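Local coordinates for protein predicted ancestral HMA domain of Pik-1 from Oryza spp. (Synthetic construct, PDB 7BNT) that probably recognises a fungal AVR-Pik effector, as the integrated heavy-metal-associated domain of the rice immune receptor Pik-1 does, at residues I10-A15 / S60-K65; K22-V27 / D34-V39; D54-V59 / A69-V74. All blocks are in the same frame, centred on the assembly; numbering follows the deposited sequence. Where two conformers were deposited one is given.

Contact 1: residues I10-A15 / S60-K65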
ATOM      1  N   ILE B  10       4.940   5.038   2.284  1.00 13.98           N
ATOM      2  CA  ILE B  10       5.116   6.078   3.317  1.00 13.47           C
ATOM      3  C   ILE B  10       4.866   5.454   4.690  1.00 14.40           C
ATOM      4  O   ILE B  10       3.818   4.839   4.906  1.00 16.10           O
ATOM      5  CB  ILE B  10       4.208   7.300   3.059  1.00 15.71           C
ATOM      6  CG1 ILE B  10       4.573   7.981   1.739  1.00 16.95           C
ATOM      7  CG2 ILE B  10       4.306   8.272   4.219  1.00 18.37           C
ATOM      8  CD1 ILE B  10       3.553   9.009   1.267  1.00 20.02           C
ATOM      9  N   LYS B  11       5.821   5.610   5.592  1.00 14.63           N
ATOM     10  CA  LYS B  11       5.655   5.198   7.001  1.00 16.03           C
ATOM     11  C   LYS B  11       4.777   6.237   7.701  1.00 18.56           C
ATOM     12  O   LYS B  11       5.016   7.456   7.532  1.00 20.28           O
ATOM     13  CB  LYS B  11       7.003   5.084   7.712  1.00 19.21           C
ATOM     14  CG  LYS B  11       6.908   4.560   9.149  1.00 20.92           C
ATOM     15  CD  LYS B  11       8.265   4.113   9.684  1.00 25.69           C
ATOM     16  CE  LYS B  11       8.261   3.644  11.120  1.00 31.13           C
ATOM     17  NZ  LYS B  11       9.618   3.225  11.557  1.00 38.67           N
ATOM     18  N   VAL B  12       3.756   5.754   8.381  1.00 19.47           N
ATOM     19  CA  VAL B  12       2.754   6.655   8.995  1.00 23.91           C
ATOM     20  C   VAL B  12       2.770   6.466  10.491  1.00 24.27           C
ATOM     21  O   VAL B  12       3.155   5.418  10.987  1.00 23.54           O
ATOM     22  CB  VAL B  12       1.344   6.441   8.432  1.00 27.06           C
ATOM     23  CG1 VAL B  12       1.307   6.825   6.961  1.00 31.07           C
ATOM     24  CG2 VAL B  12       0.849   5.021   8.658  1.00 27.85           C
ATOM     25  N   PRO B  13       2.259   7.484  11.212  1.00 31.95           N
ATOM     26  CA  PRO B  13       2.223   7.448  12.663  1.00 30.30           C
ATOM     27  C   PRO B  13       1.310   6.318  13.140  1.00 26.33           C
ATOM     28  O   PRO B  13       0.245   6.056  12.570  1.00 27.47           O
ATOM     29  CB  PRO B  13       1.685   8.839  13.012  1.00 37.63           C
ATOM     30  CG  PRO B  13       0.824   9.176  11.816  1.00 36.62           C
ATOM     31  CD  PRO B  13       1.667   8.714  10.661  1.00 36.88           C
ATOM     32  N   MET B  14       1.782   5.674  14.195  1.00 25.41           N
ATOM     33  CA  MET B  14       1.108   4.541  14.837  1.00 23.24           C
ATOM     34  C   MET B  14       0.638   4.943  16.232  1.00 22.77           C
ATOM     35  O   MET B  14       0.530   4.064  17.086  1.00 24.31           O
ATOM     36  CB  MET B  14       2.086   3.371  14.877  1.00 23.17           C
ATOM     37  CG  MET B  14       2.457   2.903  13.478  1.00 22.68           C
ATOM     38  SD  MET B  14       1.076   2.079  12.653  1.00 22.89           S
ATOM     39  CE  MET B  14       1.220   0.446  13.390  1.00 24.79           C
ATOM     40  N   ALA B  15       0.218   6.196  16.406  1.00 22.17           N
ATOM     41  CA  ALA B  15      -0.269   6.678  17.716  1.00 21.29           C
ATOM     42  C   ALA B  15      -1.440   5.794  18.155  1.00 20.69           C
ATOM     43  O   ALA B  15      -1.597   5.538  19.367  1.00 21.56           O
ATOM     44  CB  ALA B  15      -0.659   8.135  17.648  1.00 23.63           C
ATOM     45  N   SER B  60       4.127  15.871   3.312  1.00 19.04           N
ATOM     46  CA  SER B  60       3.824  17.144   4.012  1.00 20.11           C
ATOM     47  C   SER B  60       2.377  17.141   4.523  1.00 20.41           C
ATOM     48  O   SER B  60       2.134  17.546   5.665  1.00 22.09           O
ATOM     49  CB  SER B  60       4.080  18.271   3.072  1.00 23.12           C
ATOM     50  OG  SER B  60       5.452  18.397   2.816  1.00 26.69           O
ATOM     51  N   ALA B  61       1.433  16.696   3.703  1.00 19.47           N
ATOM     52  CA  ALA B  61      -0.001  16.678   4.065  1.00 20.74           C
ATOM     53  C   ALA B  61      -0.221  15.714   5.237  1.00 20.59           C
ATOM     54  O   ALA B  61      -0.944  16.059   6.177  1.00 22.46           O
ATOM     55  CB  ALA B  61      -0.839  16.324   2.861  1.00 21.55           C
ATOM     56  N   LEU B  62       0.425  14.549   5.205  1.00 19.09           N
ATOM     57  CA  LEU B  62       0.282  13.601   6.328  1.00 19.03           C
ATOM     58  C   LEU B  62       0.860  14.225   7.591  1.00 19.97           C
ATOM     59  O   LEU B  62       0.244  14.073   8.661  1.00 22.01           O
ATOM     60  CB  LEU B  62       0.987  12.294   5.977  1.00 19.59           C
ATOM     61  CG  LEU B  62       0.178  11.396   5.048  1.00 18.48           C
ATOM     62  CD1 LEU B  62       1.078  10.318   4.459  1.00 19.17           C
ATOM     63  CD2 LEU B  62      -1.004  10.762   5.776  1.00 20.23           C
ATOM     64  N   ARG B  63       2.014  14.873   7.495  1.00 21.12           N
ATOM     65  CA  ARG B  63       2.605  15.497   8.713  1.00 24.32           C
ATOM     66  C   ARG B  63       1.707  16.586   9.294  1.00 24.10           C
ATOM     67  O   ARG B  63       1.663  16.702  10.530  1.00 26.45           O
ATOM     68  CB  ARG B  63       3.964  16.066   8.368  1.00 23.73           C
ATOM     69  CG  ARG B  63       4.944  14.936   8.217  1.00 24.48           C
ATOM     70  CD  ARG B  63       6.301  15.495   8.010  1.00 27.29           C
ATOM     71  NE  ARG B  63       7.203  14.425   7.641  1.00 27.67           N
ATOM     72  CZ  ARG B  63       8.454  14.645   7.310  1.00 25.07           C
ATOM     73  NH1 ARG B  63       9.263  13.635   7.007  1.00 30.71           N
ATOM     74  NH2 ARG B  63       8.904  15.877   7.382  1.00 32.88           N
ATOM     75  N   LYS B  64       1.072  17.380   8.436  1.00 27.10           N
ATOM     76  CA  LYS B  64       0.154  18.464   8.868  1.00 27.33           C
ATOM     77  C   LYS B  64      -1.069  17.860   9.568  1.00 29.75           C
ATOM     78  O   LYS B  64      -1.469  18.351  10.621  1.00 36.23           O
ATOM     79  CB  LYS B  64      -0.283  19.315   7.677  1.00 31.70           C
ATOM     80  CG  LYS B  64      -0.989  20.615   8.031  1.00 35.68           C
ATOM     81  N   LYS B  65      -1.698  16.865   8.959  1.00 29.58           N
ATOM     82  CA  LYS B  65      -3.089  16.511   9.319  1.00 38.37           C
ATOM     83  C   LYS B  65      -3.067  15.420  10.382  1.00 34.33           C
ATOM     84  O   LYS B  65      -4.053  15.274  11.120  1.00 44.52           O
ATOM     85  CB  LYS B  65      -3.866  16.019   8.098  1.00 44.05           C
TER
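Ile10 and Val12 meet Leu62 in a small, wholly apolar contact inside the domain, where inner strand 6-11, between strands 45-50 and 70-74, ends beneath the last turns of helix 55-65. A single leucine supplies the helix side of it. Its CD1 methyl reaches the end of the strand and comes within 3.8 Å of Ile10 CG2, the two branches directed at one another tip to tip. The same CD1 lies 4.3 Å from Val12 CG1, a looser touch in the loop that follows the strand, so one methyl is shared by residues two positions apart. Ile10 offers its short branch because CG2 stands opposite the backbone N across the CA-CB bond, while CG1, with chi1 at -63°, takes the place beside that N and carries CD1 toward Leu58 and Val59 of the same helix. On Leu62, chi1 of -79° sets CG opposite the carbonyl carbon, from where CD1 can reach both partners. The nearest backbone counterpart of Leu62 is Val12, with 7.8 Å between the two CA atoms, and side chains span that gap without any hydrogen bond between the segments. Leu62 also rests on Ala23 of helix 17-28 and on Ala69, which places it where both helices meet over the sheet. Such two-helix cover of an antiparallel four-stranded sheet is the ferredoxin-like βαββαβ fold of HMA domains, and 10-15 leads from its first strand toward the first helix. The segments bury 114 Å² in all, a modest area concentrated on Leu62. With only aliphatic carbon meeting here, the attraction is dispersive and hydrophobic; between these two segments nothing polar fixes a direction, and the fit rests on shape.

Contact 2: residues K22-V27 / D34-V39; sequences KAMALV and DSVALV
Val36 is the first residue of strand 34-39 to meet helix 22-27, and it does so with both methyls. Before it, Asp34 and Ser35 both face Val49 in a classic beta bulge. Val36 CG1 lies 3.6 Å from Val27 CG1, the two valines passing side by side and pointing opposite ways; this pair carries the contact. Its other methyl, CG2, lies 3.9 Å from Met24 CE in one of the two conformers modelled for that methionine. With chi1 at -65°, Val36 spreads the two branches so that each serves a different helix residue, one turn apart. Ala37 comes next and directs its methyl away from the helix; an aromatic side chain from a chain of another protein in the assembly packs on it. Ser35 to Ala37 also pair, antiparallel, with a strand of the second subunit. Leu38 returns to the helix: in the same Met24 conformer SD lies 4.0 Å from Leu38 CG, the two side chains crossing at a slant. Bends at chi2 and chi3 bring the thioether there, though the double modelling makes these Met24 contacts less certain. The short segments run nearly antiparallel, at 161° and 9.2 Å between axes, as in the helix-on-sheet layer of a ferredoxin-like fold. All the touching residues are buried and no hydrogen bond links the segments, so the contact between them rests on aliphatic and thioether packing.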
ATOM      1  N   LYS B  22      -6.870   7.557   9.891  1.00 19.27           N
ATOM      2  CA  LYS B  22      -6.872   8.963   9.401  1.00 19.60           C
ATOM      3  C   LYS B  22      -5.823   9.092   8.273  1.00 18.30           C
ATOM      4  O   LYS B  22      -6.082   9.760   7.261  1.00 18.44           O
ATOM      5  CB  LYS B  22      -6.602   9.934  10.550  1.00 23.10           C
ATOM      6  CG  LYS B  22      -6.716  11.396  10.177  1.00 30.19           C
ATOM      7  CD  LYS B  22      -6.802  12.350  11.362  1.00 40.03           C
ATOM      8  CE  LYS B  22      -7.031  13.783  10.910  1.00 49.97           C
ATOM      9  NZ  LYS B  22      -7.800  14.580  11.893  1.00 59.29           N
ATOM     10  N   ALA B  23      -4.649   8.476   8.431  1.00 17.91           N
ATOM     11  CA  ALA B  23      -3.583   8.525   7.412  1.00 17.12           C
ATOM     12  C   ALA B  23      -4.083   7.823   6.140  1.00 17.33           C
ATOM     13  O   ALA B  23      -3.921   8.363   5.047  1.00 17.55           O
ATOM     14  CB  ALA B  23      -2.311   7.916   7.932  1.00 17.87           C
ATOM     15  N   MET B  24      -4.685   6.639   6.306  0.50 17.70           N
ATOM     16  CA  MET B  24      -5.277   5.854   5.192  0.50 17.46           C
ATOM     17  C   MET B  24      -6.298   6.722   4.450  0.50 18.35           C
ATOM     18  O   MET B  24      -6.252   6.787   3.218  0.50 18.41           O
ATOM     19  CB  MET B  24      -5.936   4.572   5.709  0.50 19.07           C
ATOM     20  CG  MET B  24      -4.945   3.445   5.999  0.50 18.76           C
ATOM     21  SD  MET B  24      -4.262   2.657   4.506  0.50 19.20           S
ATOM     22  CE  MET B  24      -5.572   1.517   4.103  0.50 18.64           C
ATOM     23  N   ALA B  25      -7.179   7.381   5.192  1.00 17.68           N
ATOM     24  CA  ALA B  25      -8.246   8.219   4.617  1.00 17.66           C
ATOM     25  C   ALA B  25      -7.644   9.386   3.835  1.00 17.30           C
ATOM     26  O   ALA B  25      -8.095   9.668   2.697  1.00 18.15           O
ATOM     27  CB  ALA B  25      -9.161   8.737   5.692  1.00 18.64           C
ATOM     28  N   LEU B  26      -6.645  10.042   4.407  1.00 16.98           N
ATOM     29  CA  LEU B  26      -6.005  11.191   3.724  1.00 17.35           C
ATOM     30  C   LEU B  26      -5.401  10.705   2.412  1.00 16.92           C
ATOM     31  O   LEU B  26      -5.638  11.336   1.344  1.00 19.06           O
ATOM     32  CB  LEU B  26      -4.976  11.847   4.635  1.00 19.41           C
ATOM     33  CG  LEU B  26      -4.304  13.088   4.052  1.00 20.27           C
ATOM     34  CD1 LEU B  26      -3.787  13.979   5.173  1.00 24.09           C
ATOM     35  CD2 LEU B  26      -3.159  12.745   3.109  1.00 23.72           C
ATOM     36  N   VAL B  27      -4.627   9.620   2.448  1.00 16.79           N
ATOM     37  CA  VAL B  27      -3.974   9.145   1.203  1.00 18.18           C
ATOM     38  C   VAL B  27      -5.053   8.729   0.206  1.00 18.17           C
ATOM     39  O   VAL B  27      -4.982   9.142  -0.962  1.00 19.49           O
ATOM     40  CB  VAL B  27      -2.975   8.022   1.491  1.00 18.13           C
ATOM     41  CG1 VAL B  27      -2.393   7.508   0.185  1.00 19.51           C
ATOM     42  CG2 VAL B  27      -1.891   8.515   2.448  1.00 18.86           C
ATOM     43  N   ASP B  34      -5.227   5.340  -7.035  1.00 16.44           N
ATOM     44  CA  ASP B  34      -6.028   4.170  -7.440  1.00 17.25           C
ATOM     45  C   ASP B  34      -6.221   3.222  -6.265  1.00 16.73           C
ATOM     46  O   ASP B  34      -7.314   2.642  -6.173  1.00 18.20           O
ATOM     47  CB  ASP B  34      -5.373   3.452  -8.597  1.00 18.24           C
ATOM     48  CG  ASP B  34      -5.284   4.325  -9.831  1.00 21.67           C
ATOM     49  OD1 ASP B  34      -6.150   5.214  -9.989  1.00 27.89           O
ATOM     50  OD2 ASP B  34      -4.316   4.136 -10.541  1.00 22.50           O
ATOM     51  N   SER B  35      -5.211   3.021  -5.439  1.00 14.68           N
ATOM     52  CA  SER B  35      -5.320   2.010  -4.379  1.00 14.33           C
ATOM     53  C   SER B  35      -4.335   2.327  -3.266  1.00 13.93           C
ATOM     54  O   SER B  35      -3.271   2.913  -3.518  1.00 14.47           O
ATOM     55  CB  SER B  35      -5.161   0.595  -4.906  1.00 16.94           C
ATOM     56  OG  SER B  35      -3.975   0.480  -5.664  1.00 16.78           O
ATOM     57  N   VAL B  36      -4.699   1.851  -2.076  1.00 14.60           N
ATOM     58  CA  VAL B  36      -3.859   2.029  -0.867  1.00 14.87           C
ATOM     59  C   VAL B  36      -3.908   0.715  -0.104  1.00 13.92           C
ATOM     60  O   VAL B  36      -4.957   0.069  -0.067  1.00 16.50           O
ATOM     61  CB  VAL B  36      -4.335   3.175   0.047  1.00 17.43           C
ATOM     62  CG1 VAL B  36      -4.202   4.495  -0.661  1.00 19.96           C
ATOM     63  CG2 VAL B  36      -5.747   2.971   0.538  1.00 20.87           C
ATOM     64  N   ALA B  37      -2.808   0.382   0.564  1.00 13.67           N
ATOM     65  CA  ALA B  37      -2.764  -0.811   1.433  1.00 13.75           C
ATOM     66  C   ALA B  37      -1.811  -0.577   2.591  1.00 13.83           C
ATOM     67  O   ALA B  37      -0.770   0.064   2.430  1.00 15.05           O
ATOM     68  CB  ALA B  37      -2.340  -2.034   0.647  1.00 14.75           C
ATOM     69  N   LEU B  38      -2.170  -1.147   3.730  1.00 13.68           N
ATOM     70  CA  LEU B  38      -1.245  -1.223   4.873  1.00 14.89           C
ATOM     71  C   LEU B  38      -0.240  -2.347   4.622  1.00 16.45           C
ATOM     72  O   LEU B  38      -0.643  -3.489   4.394  1.00 22.01           O
ATOM     73  CB  LEU B  38      -2.000  -1.485   6.160  1.00 18.58           C
ATOM     74  CG  LEU B  38      -2.777  -0.307   6.680  1.00 20.43           C
ATOM     75  CD1 LEU B  38      -3.591  -0.751   7.890  1.00 23.88           C
ATOM     76  CD2 LEU B  38      -1.829   0.821   7.052  1.00 22.49           C
ATOM     77  N   VAL B  39       1.023  -2.013   4.660  1.00 16.59           N
ATOM     78  CA  VAL B  39       2.134  -2.940   4.379  1.00 17.98           C
ATOM     79  C   VAL B  39       3.173  -2.742   5.485  1.00 17.10           C
ATOM     80  O   VAL B  39       2.956  -2.005   6.451  1.00 17.05           O
ATOM     81  CB  VAL B  39       2.717  -2.719   2.960  1.00 17.79           C
ATOM     82  CG1 VAL B  39       1.680  -2.990   1.902  1.00 21.58           C
ATOM     83  CG2 VAL B  39       3.366  -1.357   2.770  1.00 18.93           C
TER

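Contact 3: residues D54-V59 / A69-V74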
ATOM      1  N   ASP B  54       2.086  13.370  -6.037  1.00 18.84           N
ATOM      2  CA  ASP B  54       3.285  14.106  -5.604  1.00 18.98           C
ATOM      3  C   ASP B  54       3.666  13.548  -4.240  1.00 17.93           C
ATOM      4  O   ASP B  54       3.022  13.901  -3.249  1.00 18.12           O
ATOM      5  CB  ASP B  54       2.990  15.599  -5.562  1.00 20.63           C
ATOM      6  CG  ASP B  54       4.199  16.449  -5.241  1.00 22.69           C
ATOM      7  OD1 ASP B  54       5.077  15.952  -4.509  1.00 22.18           O
ATOM      8  OD2 ASP B  54       4.180  17.625  -5.644  1.00 27.23           O
ATOM      9  N   SER B  55       4.672  12.683  -4.198  1.00 18.49           N
ATOM     10  CA  SER B  55       5.037  11.940  -2.973  1.00 18.39           C
ATOM     11  C   SER B  55       5.433  12.932  -1.880  1.00 18.30           C
ATOM     12  O   SER B  55       5.113  12.699  -0.703  1.00 19.21           O
ATOM     13  CB  SER B  55       6.147  10.959  -3.247  1.00 22.30           C
ATOM     14  OG  SER B  55       7.290  11.631  -3.732  1.00 25.38           O
ATOM     15  N   ILE B  56       6.142  14.000  -2.242  1.00 18.67           N
ATOM     16  CA  ILE B  56       6.678  14.917  -1.204  1.00 18.71           C
ATOM     17  C   ILE B  56       5.514  15.738  -0.634  1.00 17.48           C
ATOM     18  O   ILE B  56       5.440  15.960   0.595  1.00 19.82           O
ATOM     19  CB  ILE B  56       7.828  15.783  -1.753  1.00 19.57           C
ATOM     20  CG1 ILE B  56       8.968  14.929  -2.302  1.00 21.22           C
ATOM     21  CG2 ILE B  56       8.319  16.702  -0.649  1.00 21.05           C
ATOM     22  CD1 ILE B  56       9.494  13.910  -1.338  1.00 23.22           C
ATOM     23  N   LYS B  57       4.615  16.184  -1.503  1.00 20.16           N
ATOM     24  CA  LYS B  57       3.408  16.921  -1.071  1.00 20.69           C
ATOM     25  C   LYS B  57       2.578  16.000  -0.157  1.00 19.34           C
ATOM     26  O   LYS B  57       1.990  16.476   0.826  1.00 21.35           O
ATOM     27  CB  LYS B  57       2.678  17.364  -2.336  1.00 27.02           C
ATOM     28  CG  LYS B  57       1.710  18.521  -2.206  1.00 34.89           C
ATOM     29  CD  LYS B  57       1.337  19.071  -3.582  1.00 40.40           C
ATOM     30  CE  LYS B  57       0.003  19.766  -3.642  1.00 46.50           C
ATOM     31  NZ  LYS B  57      -0.445  19.857  -5.048  1.00 56.74           N
ATOM     32  N   LEU B  58       2.487  14.712  -0.466  1.00 19.93           N
ATOM     33  CA  LEU B  58       1.694  13.772   0.343  1.00 18.17           C
ATOM     34  C   LEU B  58       2.333  13.608   1.729  1.00 19.64           C
ATOM     35  O   LEU B  58       1.618  13.597   2.730  1.00 19.01           O
ATOM     36  CB  LEU B  58       1.586  12.472  -0.447  1.00 19.65           C
ATOM     37  CG  LEU B  58       0.683  11.424   0.152  1.00 21.87           C
ATOM     38  CD1 LEU B  58      -0.728  11.965   0.370  1.00 24.10           C
ATOM     39  CD2 LEU B  58       0.663  10.242  -0.776  1.00 20.74           C
ATOM     40  N   VAL B  59       3.650  13.503   1.803  1.00 18.11           N
ATOM     41  CA  VAL B  59       4.349  13.452   3.111  1.00 18.36           C
ATOM     42  C   VAL B  59       3.995  14.701   3.915  1.00 18.38           C
ATOM     43  O   VAL B  59       3.675  14.586   5.101  1.00 19.79           O
ATOM     44  CB  VAL B  59       5.865  13.280   2.918  1.00 18.23           C
ATOM     45  CG1 VAL B  59       6.639  13.632   4.176  1.00 21.44           C
ATOM     46  CG2 VAL B  59       6.205  11.867   2.435  1.00 20.81           C
ATOM     47  N   ALA B  69       5.347  11.472   9.115  1.00 21.49           N
ATOM     48  CA  ALA B  69       5.322  10.593   7.931  1.00 22.85           C
ATOM     49  C   ALA B  69       6.703  10.628   7.291  1.00 18.60           C
ATOM     50  O   ALA B  69       7.386  11.655   7.351  1.00 20.53           O
ATOM     51  CB  ALA B  69       4.260  11.042   6.964  1.00 26.11           C
ATOM     52  N   GLU B  70       7.085   9.528   6.671  1.00 18.10           N
ATOM     53  CA  GLU B  70       8.425   9.355   6.087  1.00 18.46           C
ATOM     54  C   GLU B  70       8.296   8.545   4.800  1.00 17.40           C
ATOM     55  O   GLU B  70       7.791   7.423   4.830  1.00 18.70           O
ATOM     56  CB  GLU B  70       9.326   8.668   7.120  1.00 23.14           C
ATOM     57  CG  GLU B  70      10.739   8.461   6.673  1.00 25.29           C
ATOM     58  CD  GLU B  70      11.605   7.784   7.731  1.00 28.86           C
ATOM     59  OE1 GLU B  70      11.047   7.304   8.766  1.00 38.39           O
ATOM     60  OE2 GLU B  70      12.825   7.697   7.507  1.00 41.49           O
ATOM     61  N   LEU B  71       8.749   9.112   3.698  1.00 16.75           N
ATOM     62  CA  LEU B  71       8.831   8.375   2.422  1.00 15.24           C
ATOM     63  C   LEU B  71       9.876   7.276   2.542  1.00 14.98           C
ATOM     64  O   LEU B  71      11.030   7.587   2.891  1.00 16.11           O
ATOM     65  CB  LEU B  71       9.164   9.337   1.296  1.00 16.74           C
ATOM     66  CG  LEU B  71       9.222   8.772  -0.119  1.00 16.99           C
ATOM     67  CD1 LEU B  71       7.889   8.200  -0.546  1.00 16.76           C
ATOM     68  CD2 LEU B  71       9.652   9.848  -1.092  1.00 18.74           C
ATOM     69  N   LEU B  72       9.516   6.049   2.173  1.00 13.65           N
ATOM     70  CA  LEU B  72      10.479   4.943   2.291  1.00 13.16           C
ATOM     71  C   LEU B  72      10.740   4.229   0.976  1.00 13.71           C
ATOM     72  O   LEU B  72      11.724   3.481   0.929  1.00 14.23           O
ATOM     73  CB  LEU B  72      10.007   3.936   3.342  1.00 16.61           C
ATOM     74  CG  LEU B  72       9.921   4.448   4.777  1.00 20.23           C
ATOM     75  CD1 LEU B  72       9.511   3.295   5.664  1.00 22.22           C
ATOM     76  CD2 LEU B  72      11.225   5.038   5.276  1.00 22.96           C
ATOM     77  N   GLN B  73       9.866   4.352  -0.024  1.00 13.14           N
ATOM     78  CA  GLN B  73      10.116   3.630  -1.282  1.00 13.23           C
ATOM     79  C   GLN B  73       9.428   4.377  -2.412  1.00 14.12           C
ATOM     80  O   GLN B  73       8.303   4.844  -2.214  1.00 14.54           O
ATOM     81  CB  GLN B  73       9.561   2.206  -1.207  1.00 12.78           C
ATOM     82  CG  GLN B  73      10.007   1.310  -2.350  1.00 17.48           C
ATOM     83  CD  GLN B  73       9.276  -0.006  -2.403  1.00 17.51           C
ATOM     84  OE1 GLN B  73       9.207  -0.743  -1.425  1.00 22.10           O
ATOM     85  NE2 GLN B  73       8.780  -0.315  -3.578  1.00 19.49           N
ATOM     86  N   VAL B  74      10.105   4.408  -3.559  1.00 14.15           N
ATOM     87  CA  VAL B  74       9.529   4.869  -4.842  1.00 14.86           C
ATOM     88  C   VAL B  74       9.891   3.814  -5.877  1.00 15.27           C
ATOM     89  O   VAL B  74      11.082   3.474  -6.024  1.00 16.04           O
ATOM     90  CB  VAL B  74      10.092   6.250  -5.217  1.00 18.89           C
ATOM     91  CG1 VAL B  74       9.545   6.725  -6.544  1.00 23.75           C
ATOM     92  CG2 VAL B  74       9.827   7.274  -4.124  1.00 20.49           C
TER
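Val59 packs against Ala69, just before strand 70-74, and Leu71 within it in the closer half of this contact, whereas Ser55 and Ile56, a turn earlier on helix 55-65, meet the strand more lightly toward the surface. The backbones draw nearest at Val59 and Ala69, whose CA atoms are 5.7 Å apart. There Val59 CG1 touches the carbonyl of Ala69, at 3.8 Å from its O, and Val59 CG2 sits 4.1 Å from Leu71 CB. A chi1 of 163° parts the two methyls in this way, sending CG1 to the side opposite the backbone N and leaving CG2 next to it. The Val59 and Leu71 side chains cross at about a right angle. Ala69 turns its methyl to the helix as well, and its carbonyl accepts a hydrogen bond from Arg63 NH1, one turn further along.

In the ferredoxin-like fold of HMA domains, this is where the second helix returns to the sheet through its final strand, an edge strand within the chain. The axes of the short segments approach to 8.7 Å and stand at 141°. On the outer side, away from the close backbone approach at Val59, Leu71 CD2 bridges two residues, lying 4.0 Å from Ser55 OG and 4.1 Å from Ile56 CD1. Ile56 is exposed, and its side chain also crosses that of Leu71 nearly at right angles. An aromatic side chain of the other protein packs on Leu71, and beyond it Gln73 and Val74 pair with an antiparallel strand of that protein. At the helix N-terminus Asp54 is the N-cap: OD1 takes a nearly straight bond (172°) from Lys57 N, arriving from above the carboxylate plane, and a weak one from Ile56 N.

Overall arrangement
Contacts 1 and 2 are buried, while contact 3 lies at the surface. Contacts 1 and 3 share helix 55-65 and set it on neighbouring strands, 6-11 and 70-74 respectively, which are tied by backbone pairing of Lys11 with Glu70; contact 2 brings in helix 17-28 and the opposite edge strand, 33-39. The two helices join these regions, with Leu26 packing on Leu58 between contacts 2 and 3 and on Lys65 between contacts 2 and 1. Chemistry follows position: aliphatic carbon in contact 1, a thioether added in contact 2, and in contact 3 a serine hydroxyl and a backbone carbonyl among the methyls. Contacts 2 and 3 thus lie at the sheet's two edges, contact 1 inside.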